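Local coordinates for protein Cap5O (Staphylococcus aureus, PDB 3OJO) that acts as an NAD-dependent UDP-N-acetyl-mannosamine dehydrogenase in the biosynthesis of capsular polysaccharide, at residues C160-L165 and E171-N176; S27-K32 and R196-G201; A190-Y195 and M203-A208. All blocks are in the same frame, centred on the assembly; numbering follows the deposited sequence.

Contact 1 (C160-L165 and E171-N176); sequences CPERVL and EELVHN. With PDC (pyridine-2,6-dicarboxylic acid), chain K; NAD (nicotinamide-adenine-dinucleotide), chain J; PDC (pyridine-2,6-dicarboxylic acid), chain L.
Arg163, through its carbonyl oxygen, and Glu172 OE2 meet only loosely (3.8 Å), and both residues border a bound pyridine-2,6-dicarboxylic acid, chain K. Its O2 lies over one face of the Arg163 guanidinium, 3.5 Å above the plane and offset toward the rim. A second such molecule, chain L, sits at the edge of the group, where Arg163 NH1 donates to its O3 at 2.9 Å. NH1 also forms a salt bridge with Glu218.

The Glu172 carboxylate rests against Leu165, and the two side chains cross nearly at right angles. Leu165 CD1 is 3.3 Å from Glu172 OE1, while Leu165 CB packs on the carboxylate carbon. Asn176 ND2, just past the helix, makes a weak bond to Glu172 OE2, 2.8 Å.

Glu162 reaches the helix differently. Its chain folds at chi2 (63°), which carries the carboxylate to Leu173, with Glu162 OE1 3.4 Å from Leu173 CD1. The charge is met by Arg178, which also bonds to the carbonyl of Leu173. Val164 CG1 adds a looser apolar touch on the same Leu173 methyl.

Val164 N donates to the carboxamide oxygen O7N of NAD, 2.9 Å and nearly straight at 163°. The loop following strand 156-159 thus forms part of the nicotinamide site of a Rossmann-fold NAD-binding domain, with helix 169-175 packed behind it.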
loop_
_atom_site.group_PDB
_atom_site.type_symbol
_atom_site.label_atom_id
_atom_site.label_comp_id
_atom_site.label_asym_id
_atom_site.label_seq_id
_atom_site.Cartn_x
_atom_site.Cartn_y
_atom_site.Cartn_z
ATOM N N CYS B 160 5.102 25.257 1.239
ATOM C CA CYS B 160 5.563 24.551 2.413
ATOM C C CYS B 160 4.321 23.946 3.079
ATOM O O CYS B 160 3.553 24.658 3.719
ATOM C CB CYS B 160 6.352 25.432 3.370
ATOM S SG CYS B 160 6.725 24.605 4.937
ATOM N N PRO B 161 4.068 22.646 2.870
ATOM C CA PRO B 161 2.871 22.027 3.446
ATOM C C PRO B 161 2.865 22.008 4.966
ATOM O O PRO B 161 3.785 21.522 5.624
ATOM C CB PRO B 161 2.841 20.617 2.840
ATOM C CG PRO B 161 3.880 20.588 1.816
ATOM C CD PRO B 161 4.866 21.666 2.114
ATOM N N GLU B 162 1.813 22.591 5.507
ATOM C CA GLU B 162 1.654 22.694 6.938
ATOM C C GLU B 162 0.701 21.643 7.490
ATOM O O GLU B 162 -0.416 21.466 6.990
ATOM C CB GLU B 162 1.279 24.129 7.348
ATOM C CG GLU B 162 1.560 24.457 8.797
ATOM C CD GLU B 162 3.010 24.415 9.207
ATOM O OE1 GLU B 162 3.607 25.503 9.368
ATOM O OE2 GLU B 162 3.521 23.298 9.457
ATOM N N ARG B 163 1.170 20.932 8.509
ATOM C CA ARG B 163 0.410 19.882 9.160
ATOM C C ARG B 163 0.674 20.021 10.640
ATOM O O ARG B 163 1.823 19.897 11.074
ATOM C CB ARG B 163 0.839 18.514 8.615
ATOM C CG ARG B 163 0.018 17.352 9.153
ATOM C CD ARG B 163 0.342 16.044 8.454
ATOM N NE ARG B 163 1.770 15.720 8.501
ATOM C CZ ARG B 163 2.414 15.013 7.578
ATOM N NH1 ARG B 163 1.760 14.530 6.524
ATOM N NH2 ARG B 163 3.713 14.778 7.703
ATOM N N VAL B 164 -0.379 20.352 11.401
ATOM C CA VAL B 164 -0.319 20.587 12.860
ATOM C C VAL B 164 -0.826 19.407 13.672
ATOM O O VAL B 164 -1.841 18.791 13.316
ATOM C CB VAL B 164 -0.959 21.933 13.347
ATOM C CG1 VAL B 164 -0.257 23.143 12.753
ATOM C CG2 VAL B 164 -2.470 21.992 13.107
ATOM N N LEU B 165 -0.124 19.131 14.789
ATOM C CA LEU B 165 -0.464 18.095 15.758
ATOM C C LEU B 165 -1.299 18.758 16.852
ATOM O O LEU B 165 -0.733 19.512 17.654
ATOM C CB LEU B 165 0.817 17.500 16.386
ATOM C CG LEU B 165 0.731 16.100 16.999
ATOM C CD1 LEU B 165 2.051 15.389 16.859
ATOM C CD2 LEU B 165 0.327 16.146 18.479
ATOM N N GLU B 171 4.783 23.352 19.684
ATOM C CA GLU B 171 5.997 22.521 19.731
ATOM C C GLU B 171 6.219 21.866 18.379
ATOM O O GLU B 171 7.300 22.020 17.806
ATOM C CB GLU B 171 6.052 21.505 20.911
ATOM C CG GLU B 171 4.732 21.143 21.580
ATOM C CD GLU B 171 4.187 22.088 22.641
ATOM O OE1 GLU B 171 4.895 22.323 23.648
ATOM O OE2 GLU B 171 3.023 22.536 22.499
ATOM N N GLU B 172 5.146 21.273 17.806
ATOM C CA GLU B 172 5.146 20.644 16.483
ATOM C C GLU B 172 5.634 21.622 15.386
ATOM O O GLU B 172 6.418 21.239 14.559
ATOM C CB GLU B 172 3.751 20.087 16.189
ATOM C CG GLU B 172 3.552 19.506 14.801
ATOM C CD GLU B 172 3.672 18.002 14.679
ATOM O OE1 GLU B 172 4.329 17.378 15.543
ATOM O OE2 GLU B 172 3.141 17.452 13.686
ATOM N N LEU B 173 5.224 22.887 15.438
ATOM C CA LEU B 173 5.603 23.929 14.489
ATOM C C LEU B 173 7.116 24.217 14.500
ATOM O O LEU B 173 7.692 24.455 13.444
ATOM C CB LEU B 173 4.798 25.190 14.857
ATOM C CG LEU B 173 4.211 26.110 13.764
ATOM C CD1 LEU B 173 3.414 25.347 12.719
ATOM C CD2 LEU B 173 3.307 27.151 14.401
ATOM N N VAL B 174 7.755 24.133 15.681
ATOM C CA VAL B 174 9.182 24.375 15.902
ATOM C C VAL B 174 10.085 23.173 15.516
ATOM O O VAL B 174 11.050 23.345 14.757
ATOM C CB VAL B 174 9.421 24.858 17.376
ATOM C CG1 VAL B 174 10.896 24.814 17.768
ATOM C CG2 VAL B 174 8.881 26.263 17.587
ATOM N N HIS B 175 9.783 21.977 16.070
ATOM C CA HIS B 175 10.576 20.748 15.947
ATOM C C HIS B 175 10.374 19.813 14.754
ATOM O O HIS B 175 11.234 18.963 14.508
ATOM C CB HIS B 175 10.597 19.983 17.273
ATOM C CG HIS B 175 11.133 20.799 18.402
ATOM N ND1 HIS B 175 10.314 21.250 19.419
ATOM C CD2 HIS B 175 12.384 21.272 18.603
ATOM C CE1 HIS B 175 11.096 21.955 20.221
ATOM N NE2 HIS B 175 12.346 22.007 19.764
ATOM N N ASN B 176 9.274 19.960 14.012
ATOM C CA ASN B 176 9.028 19.131 12.841
ATOM C C ASN B 176 9.950 19.495 11.699
ATOM O O ASN B 176 10.231 20.677 11.478
ATOM C CB ASN B 176 7.587 19.310 12.331
ATOM C CG ASN B 176 6.559 18.371 12.888
ATOM O OD1 ASN B 176 6.765 17.685 13.896
ATOM N ND2 ASN B 176 5.413 18.330 12.228
HETATM N N1 PDC K . -1.253 13.657 11.373
HETATM C C2 PDC K . 0.090 13.723 11.271
HETATM C C3 PDC K . 0.837 14.856 11.665
HETATM C C4 PDC K . 0.140 15.911 12.238
HETATM C C5 PDC K . -1.265 15.826 12.322
HETATM C C6 PDC K . -1.930 14.679 11.879
HETATM C C7 PDC K . 0.797 12.596 10.715
HETATM O O1 PDC K . 0.088 11.631 10.373
HETATM O O2 PDC K . 2.173 12.718 10.632
HETATM C C8 PDC K . -3.387 14.599 11.972
HETATM O O3 PDC K . -4.059 15.494 12.417
HETATM O O4 PDC K . -3.999 13.518 11.546
HETATM P PA NAD J . -9.633 26.093 9.129
HETATM O O1A NAD J . -10.989 25.950 8.558
HETATM O O2A NAD J . -9.609 25.773 10.572
HETATM O O5B NAD J . -9.137 27.605 8.897
HETATM C C5B NAD J . -9.322 28.269 7.675
HETATM C C4B NAD J . -9.567 29.726 7.985
HETATM O O4B NAD J . -9.292 30.500 6.836
HETATM C C3B NAD J . -11.010 30.016 8.417
HETATM O O3B NAD J . -10.996 30.851 9.570
HETATM C C2B NAD J . -11.554 30.823 7.245
HETATM O O2B NAD J . -12.546 31.760 7.613
HETATM C C1B NAD J . -10.303 31.489 6.699
HETATM N N9A NAD J . -10.471 31.857 5.285
HETATM C C8A NAD J . -11.114 31.112 4.321
HETATM N N7A NAD J . -10.961 31.724 3.125
HETATM C C5A NAD J . -10.236 32.852 3.325
HETATM C C6A NAD J . -9.811 33.852 2.449
HETATM N N6A NAD J . -10.132 33.748 1.154
HETATM N N1A NAD J . -9.062 34.917 2.941
HETATM C C2A NAD J . -8.728 34.981 4.284
HETATM N N3A NAD J . -9.154 33.990 5.147
HETATM C C4A NAD J . -9.896 32.943 4.675
HETATM O O3 NAD J . -8.613 25.176 8.268
HETATM P PN NAD J . -7.196 24.661 8.816
HETATM O O1N NAD J . -7.444 23.441 9.624
HETATM O O2N NAD J . -6.440 25.802 9.392
HETATM O O5D NAD J . -6.472 24.167 7.494
HETATM C C5D NAD J . -6.493 24.927 6.314
HETATM C C4D NAD J . -5.928 24.057 5.195
HETATM O O4D NAD J . -4.594 23.677 5.495
HETATM C C3D NAD J . -6.639 22.714 5.029
HETATM O O3D NAD J . -7.907 22.745 4.402
HETATM C C2D NAD J . -5.602 21.978 4.216
HETATM O O2D NAD J . -5.519 22.576 2.948
HETATM C C1D NAD J . -4.331 22.396 4.937
HETATM N N1N NAD J . -4.040 21.354 5.949
HETATM C C2N NAD J . -4.446 21.468 7.260
HETATM C C3N NAD J . -4.172 20.432 8.166
HETATM C C7N NAD J . -4.199 20.693 9.647
HETATM O O7N NAD J . -3.123 20.200 10.421
HETATM N N7N NAD J . -5.232 21.347 10.193
HETATM C C4N NAD J . -3.518 19.274 7.722
HETATM C C5N NAD J . -3.144 19.146 6.386
HETATM C C6N NAD J . -3.430 20.197 5.511
HETATM N N1 PDC L . -0.833 10.667 7.763
HETATM C C2 PDC L . -0.622 9.346 7.730
HETATM C C3 PDC L . -0.312 8.781 6.495
HETATM C C4 PDC L . -0.309 9.655 5.376
HETATM C C5 PDC L . -0.541 11.034 5.516
HETATM C C6 PDC L . -0.791 11.503 6.773
HETATM C C7 PDC L . -0.710 8.629 9.042
HETATM O O1 PDC L . -0.502 7.432 9.120
HETATM O O2 PDC L . -1.016 9.371 10.154
HETATM C C8 PDC L . -1.032 12.908 7.149
HETATM O O3 PDC L . -0.995 13.826 6.328
HETATM O O4 PDC L . -1.277 13.163 8.453
#

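Contact 2 (S27-K32 and R196-G201)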
loop_
_atom_site.group_PDB
_atom_site.type_symbol
_atom_site.label_atom_id
_atom_site.label_comp_id
_atom_site.label_asym_id
_atom_site.label_seq_id
_atom_site.Cartn_x
_atom_site.Cartn_y
_atom_site.Cartn_z
ATOM N N SER B 27 0.715 32.519 12.952
ATOM C CA SER B 27 0.790 33.968 13.187
ATOM C C SER B 27 1.344 34.215 14.590
ATOM O O SER B 27 2.248 35.027 14.757
ATOM C CB SER B 27 -0.600 34.590 13.109
ATOM O OG SER B 27 -1.244 34.229 11.905
ATOM N N ILE B 28 0.812 33.477 15.586
ATOM C CA ILE B 28 1.217 33.575 16.984
ATOM C C ILE B 28 2.722 33.266 17.133
ATOM O O ILE B 28 3.426 34.002 17.817
ATOM C CB ILE B 28 0.263 32.728 17.904
ATOM C CG1 ILE B 28 -1.087 33.449 18.082
ATOM C CG2 ILE B 28 0.892 32.391 19.278
ATOM C CD1 ILE B 28 -2.241 32.568 18.670
ATOM N N MET B 29 3.200 32.227 16.437
ATOM C CA MET B 29 4.578 31.765 16.435
ATOM C C MET B 29 5.607 32.785 15.903
ATOM O O MET B 29 6.626 33.014 16.559
ATOM C CB MET B 29 4.684 30.428 15.704
ATOM C CG MET B 29 5.977 29.701 15.985
ATOM S SD MET B 29 6.426 29.561 17.743
ATOM C CE MET B 29 5.795 28.043 18.112
ATOM N N PHE B 30 5.352 33.393 14.730
ATOM C CA PHE B 30 6.257 34.388 14.159
ATOM C C PHE B 30 6.301 35.663 15.013
ATOM O O PHE B 30 7.381 36.233 15.191
ATOM C CB PHE B 30 5.853 34.732 12.727
ATOM C CG PHE B 30 6.241 33.712 11.681
ATOM C CD1 PHE B 30 7.532 33.687 11.152
ATOM C CD2 PHE B 30 5.293 32.847 11.145
ATOM C CE1 PHE B 30 7.867 32.794 10.123
ATOM C CE2 PHE B 30 5.629 31.964 10.117
ATOM C CZ PHE B 30 6.913 31.938 9.619
ATOM N N ALA B 31 5.126 36.086 15.553
ATOM C CA ALA B 31 4.970 37.260 16.416
ATOM C C ALA B 31 5.693 37.069 17.752
ATOM O O ALA B 31 6.224 38.037 18.299
ATOM C CB ALA B 31 3.499 37.554 16.641
ATOM N N LYS B 32 5.733 35.816 18.254
ATOM C CA LYS B 32 6.419 35.393 19.483
ATOM C C LYS B 32 7.942 35.597 19.331
ATOM O O LYS B 32 8.648 35.734 20.331
ATOM C CB LYS B 32 6.112 33.903 19.759
ATOM C CG LYS B 32 6.475 33.410 21.149
ATOM C CD LYS B 32 6.470 31.889 21.235
ATOM C CE LYS B 32 7.052 31.388 22.542
ATOM N NZ LYS B 32 6.086 31.491 23.668
ATOM N N ARG B 196 13.486 29.977 9.254
ATOM C CA ARG B 196 14.699 30.024 10.086
ATOM C C ARG B 196 14.452 30.748 11.430
ATOM O O ARG B 196 15.159 30.474 12.402
ATOM C CB ARG B 196 15.824 30.723 9.307
ATOM C CG ARG B 196 17.228 30.186 9.584
ATOM C CD ARG B 196 18.193 30.468 8.434
ATOM N NE ARG B 196 18.365 31.902 8.166
ATOM C CZ ARG B 196 18.480 32.434 6.950
ATOM N NH1 ARG B 196 18.452 31.658 5.872
ATOM N NH2 ARG B 196 18.628 33.743 6.804
ATOM N N THR B 197 13.414 31.633 11.466
ATOM C CA THR B 197 12.941 32.449 12.592
ATOM C C THR B 197 12.710 31.634 13.865
ATOM O O THR B 197 13.042 32.111 14.948
ATOM C CB THR B 197 11.664 33.244 12.161
ATOM O OG1 THR B 197 11.902 33.938 10.929
ATOM C CG2 THR B 197 11.168 34.244 13.228
ATOM N N PHE B 198 12.146 30.410 13.738
ATOM C CA PHE B 198 11.818 29.548 14.889
ATOM C C PHE B 198 11.979 28.056 14.604
ATOM O O PHE B 198 11.973 27.264 15.549
ATOM C CB PHE B 198 10.375 29.830 15.379
ATOM C CG PHE B 198 9.309 29.529 14.346
ATOM C CD1 PHE B 198 8.948 30.484 13.397
ATOM C CD2 PHE B 198 8.702 28.276 14.289
ATOM C CE1 PHE B 198 8.004 30.188 12.418
ATOM C CE2 PHE B 198 7.747 27.988 13.310
ATOM C CZ PHE B 198 7.405 28.948 12.387
ATOM N N VAL B 199 12.053 27.660 13.315
ATOM C CA VAL B 199 12.170 26.235 12.960
ATOM C C VAL B 199 13.553 25.676 13.336
ATOM O O VAL B 199 14.582 26.108 12.796
ATOM C CB VAL B 199 11.722 25.861 11.504
ATOM C CG1 VAL B 199 11.891 24.364 11.226
ATOM C CG2 VAL B 199 10.284 26.285 11.246
ATOM N N GLN B 200 13.539 24.724 14.283
ATOM C CA GLN B 200 14.694 23.984 14.783
ATOM C C GLN B 200 14.796 22.631 14.070
ATOM O O GLN B 200 15.872 22.028 14.040
ATOM C CB GLN B 200 14.599 23.803 16.309
ATOM C CG GLN B 200 15.145 25.003 17.081
ATOM C CD GLN B 200 14.661 25.042 18.509
ATOM O OE1 GLN B 200 15.032 24.209 19.351
ATOM N NE2 GLN B 200 13.856 26.048 18.826
ATOM N N GLY B 201 13.684 22.188 13.481
ATOM C CA GLY B 201 13.607 20.959 12.710
ATOM C C GLY B 201 14.378 21.093 11.410
ATOM O O GLY B 201 14.819 22.185 11.052
#
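The helical turn around Phe30 lies beside an irregular loop; Phe30 CA and Thr197 CA, the closest CA pair across the contact, are 7.1 Å apart. No hydrogen bond crosses between the segments. The contact is made by side chains, and Phe198 is central to it.

The Phe198 ring meets Phe30 in a T-shaped stack. The edge of Phe198 points at the face of Phe30, with centroids 4.8 Å apart and planes at 90°. Phe198 CE1 is the leading atom and stands over the centre of the Phe30 ring. Phe198 CE1 is 3.5 Å from Phe30 CE1.

Met29 covers one face of the same Phe198 ring. Met29 CG sits almost over the middle, 3.6 Å from the centroid of Phe198, as a CH-pi contact. Met29 SD lies obliquely, 4.8 Å from the Phe198 centroid, which makes a Met-aromatic contact. With chi1 at -164°, Met29 CG lies beside its own carbonyl carbon, and the bend at chi2 then turns the sulfur off the ring centre.

Helix 23-32 follows the turn that carries the NAD-binding residues Tyr21 and Ile22. Such a helix after a tight turn is consistent with the first helix of a Rossmann fold and its glycine-rich loop. The loop 196-201 leads from helix 185-195 to strand 203-207, so the packing ties the start of the NAD-binding fold to a later part of the chain.

Phe198 CG stands between its backbone N and carbonyl carbon (chi1 62°), the crowded position, and the ring reaches the helix from there. Thr197 CG2 comes 4.2 Å from Phe30 CD1, at an oblique approach to the ring. Thr197 OG1 is hydrogen-bonded to the carbonyl oxygen of Val194, in the preceding helix. Behind Met29, helix 169-175 closes in through Leu170 and Val174.

Contact 3 (A190-Y195 and M203-A208)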
loop_
_atom_site.group_PDB
_atom_site.type_symbol
_atom_site.label_atom_id
_atom_site.label_comp_id
_atom_site.label_asym_id
_atom_site.label_seq_id
_atom_site.Cartn_x
_atom_site.Cartn_y
_atom_site.Cartn_z
ATOM N N ALA B 190 14.546 31.930 -0.070
ATOM C CA ALA B 190 13.595 32.857 0.537
ATOM C C ALA B 190 12.711 32.144 1.591
ATOM O O ALA B 190 12.456 32.707 2.666
ATOM C CB ALA B 190 12.742 33.489 -0.542
ATOM N N GLY B 191 12.305 30.903 1.281
ATOM C CA GLY B 191 11.523 30.041 2.166
ATOM C C GLY B 191 12.276 29.700 3.434
ATOM O O GLY B 191 11.711 29.790 4.530
ATOM N N LYS B 192 13.571 29.343 3.297
ATOM C CA LYS B 192 14.457 29.031 4.425
ATOM C C LYS B 192 14.616 30.242 5.330
ATOM O O LYS B 192 14.619 30.094 6.553
ATOM C CB LYS B 192 15.851 28.582 3.945
ATOM C CG LYS B 192 15.885 27.261 3.163
ATOM C CD LYS B 192 17.250 26.584 3.229
ATOM C CE LYS B 192 18.303 27.263 2.392
ATOM N NZ LYS B 192 19.656 26.676 2.592
ATOM N N ARG B 193 14.723 31.446 4.717
ATOM C CA ARG B 193 14.870 32.721 5.425
ATOM C C ARG B 193 13.692 32.950 6.392
ATOM O O ARG B 193 13.889 33.313 7.565
ATOM C CB ARG B 193 15.006 33.885 4.416
ATOM C CG ARG B 193 16.439 34.382 4.236
ATOM C CD ARG B 193 16.592 35.277 3.022
ATOM N NE ARG B 193 17.491 34.672 2.037
ATOM C CZ ARG B 193 17.397 34.834 0.718
ATOM N NH1 ARG B 193 16.434 35.592 0.201
ATOM N NH2 ARG B 193 18.256 34.229 -0.094
ATOM N N VAL B 194 12.473 32.657 5.896
ATOM C CA VAL B 194 11.227 32.831 6.644
ATOM C C VAL B 194 11.137 31.889 7.837
ATOM O O VAL B 194 11.021 32.347 8.973
ATOM C CB VAL B 194 9.989 32.801 5.715
ATOM C CG1 VAL B 194 8.691 32.907 6.511
ATOM C CG2 VAL B 194 10.071 33.908 4.677
ATOM N N TYR B 195 11.267 30.590 7.590
ATOM C CA TYR B 195 11.168 29.557 8.623
ATOM C C TYR B 195 12.298 29.483 9.636
ATOM O O TYR B 195 12.075 29.043 10.767
ATOM C CB TYR B 195 10.819 28.203 7.997
ATOM C CG TYR B 195 9.420 28.206 7.413
ATOM C CD1 TYR B 195 9.218 28.236 6.035
ATOM C CD2 TYR B 195 8.297 28.264 8.239
ATOM C CE1 TYR B 195 7.933 28.280 5.495
ATOM C CE2 TYR B 195 7.008 28.311 7.707
ATOM C CZ TYR B 195 6.831 28.303 6.337
ATOM O OH TYR B 195 5.556 28.341 5.819
ATOM N N MET B 203 15.107 21.314 7.440
ATOM C CA MET B 203 14.417 21.926 6.321
ATOM C C MET B 203 14.858 21.234 5.044
ATOM O O MET B 203 16.014 21.345 4.637
ATOM C CB MET B 203 14.641 23.435 6.270
ATOM C CG MET B 203 14.059 24.142 7.457
ATOM S SD MET B 203 13.734 25.858 7.062
ATOM C CE MET B 203 14.288 26.602 8.554
ATOM N N ILE B 204 13.955 20.443 4.474
ATOM C CA ILE B 204 14.185 19.670 3.261
ATOM C C ILE B 204 13.950 20.607 2.076
ATOM O O ILE B 204 12.885 21.222 1.964
ATOM C CB ILE B 204 13.329 18.353 3.231
ATOM C CG1 ILE B 204 13.709 17.380 4.367
ATOM C CG2 ILE B 204 13.475 17.621 1.917
ATOM C CD1 ILE B 204 13.068 17.617 5.667
ATOM N N GLU B 205 14.974 20.756 1.238
ATOM C CA GLU B 205 14.949 21.620 0.071
ATOM C C GLU B 205 14.577 20.825 -1.146
ATOM O O GLU B 205 15.192 19.798 -1.426
ATOM C CB GLU B 205 16.313 22.282 -0.157
ATOM C CG GLU B 205 16.765 23.187 0.977
ATOM C CD GLU B 205 18.178 23.704 0.815
ATOM O OE1 GLU B 205 18.625 23.855 -0.347
ATOM O OE2 GLU B 205 18.845 23.938 1.851
ATOM N N THR B 206 13.587 21.322 -1.896
ATOM C CA THR B 206 13.102 20.692 -3.121
ATOM C C THR B 206 12.336 21.705 -3.946
ATOM O O THR B 206 12.194 22.834 -3.506
ATOM C CB THR B 206 12.308 19.393 -2.808
ATOM O OG1 THR B 206 11.887 18.842 -4.043
ATOM C CG2 THR B 206 11.092 19.615 -1.894
ATOM N N ASP B 207 11.853 21.317 -5.130
ATOM C CA ASP B 207 11.035 22.209 -5.936
ATOM C C ASP B 207 9.538 22.041 -5.564
ATOM O O ASP B 207 9.145 21.024 -4.976
ATOM C CB ASP B 207 11.314 22.058 -7.450
ATOM C CG ASP B 207 10.927 20.715 -8.062
ATOM O OD1 ASP B 207 10.562 19.793 -7.295
ATOM O OD2 ASP B 207 10.913 20.618 -9.313
ATOM N N ALA B 208 8.738 23.065 -5.868
ATOM C CA ALA B 208 7.318 23.146 -5.552
ATOM C C ALA B 208 6.510 21.910 -5.981
ATOM O O ALA B 208 5.757 21.388 -5.159
ATOM C CB ALA B 208 6.721 24.423 -6.122
#
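Lys192 NZ donates to Glu205 OE2 at 3.0 Å, and the pair forms a salt bridge between a helix and a strand. The ammonium does not lie in the carboxylate plane. It meets OE2 from above, 52° out of that plane. The bend at chi3 (-73°) lays the end of the lysine chain against the carboxylate, with Lys192 CD and Lys192 CE both in van der Waals contact, 3.4 Å from Glu205 OE2. The two side chains cross at about a right angle. Glu205 is exposed, and the bridge lies toward the outer side of the contact. Glu189 offers Lys192 a second, long and weak ion pair.

Next to the bridge along the strand, the packing is apolar. Met203 points at the helix, and its thioether end runs in beside Tyr195. Met203 SD lies 3.9 Å from Tyr195 CB. The terminal methyl goes a little further, with Met203 CE 3.7 Å from Tyr195 C. Met203 CE also lies 4.0 Å from Lys192 O. Met203 therefore spans one turn of the helix, from Lys192 to Tyr195. The Tyr195 ring itself leads away from the strand, and its hydroxyl is hydrogen-bonded to Glu128.

The helix axis passes 10.2 Å from the strand axis, and their directions are 160° apart, close to antiparallel. This is the usual relation within a beta-alpha-beta crossover, here strand 178-182, helix 185-195 and strand 203-207. Strand 203-207 is an outermost strand of the mixed sheet within the chain and runs parallel to strand 178-182. Its Ile204 and Thr206 pack on Met249 of the second subunit. Asp207 N-caps helix 208-238, which follows directly. Helix 185-195 also touches strand 124-127 and helix 23-32.

Overall arrangement
Contact 1 lies closest to the cofactor, since its loop binds NAD directly. Contacts 2 and 3 are more remote: the Phe30 side chain is about 14 Å from NAD and that of Tyr195 about 11 Å. The first two contacts have centres about 10 Å apart; every other pair of centres is about 14 Å apart. Contacts 1 and 2 join through the carbonyl of Val174, which probably accepts hydrogen bonds from Gln200 N (2.9 Å) and Gly201 N (3.1 Å). Contacts 2 and 3 meet where Phe30 CE1 packs 3.4 Å from Val194 O and Met203 CE 3.5 Å from Arg196 N. Cys160 touches Tyr195, linking contacts 1 and 3.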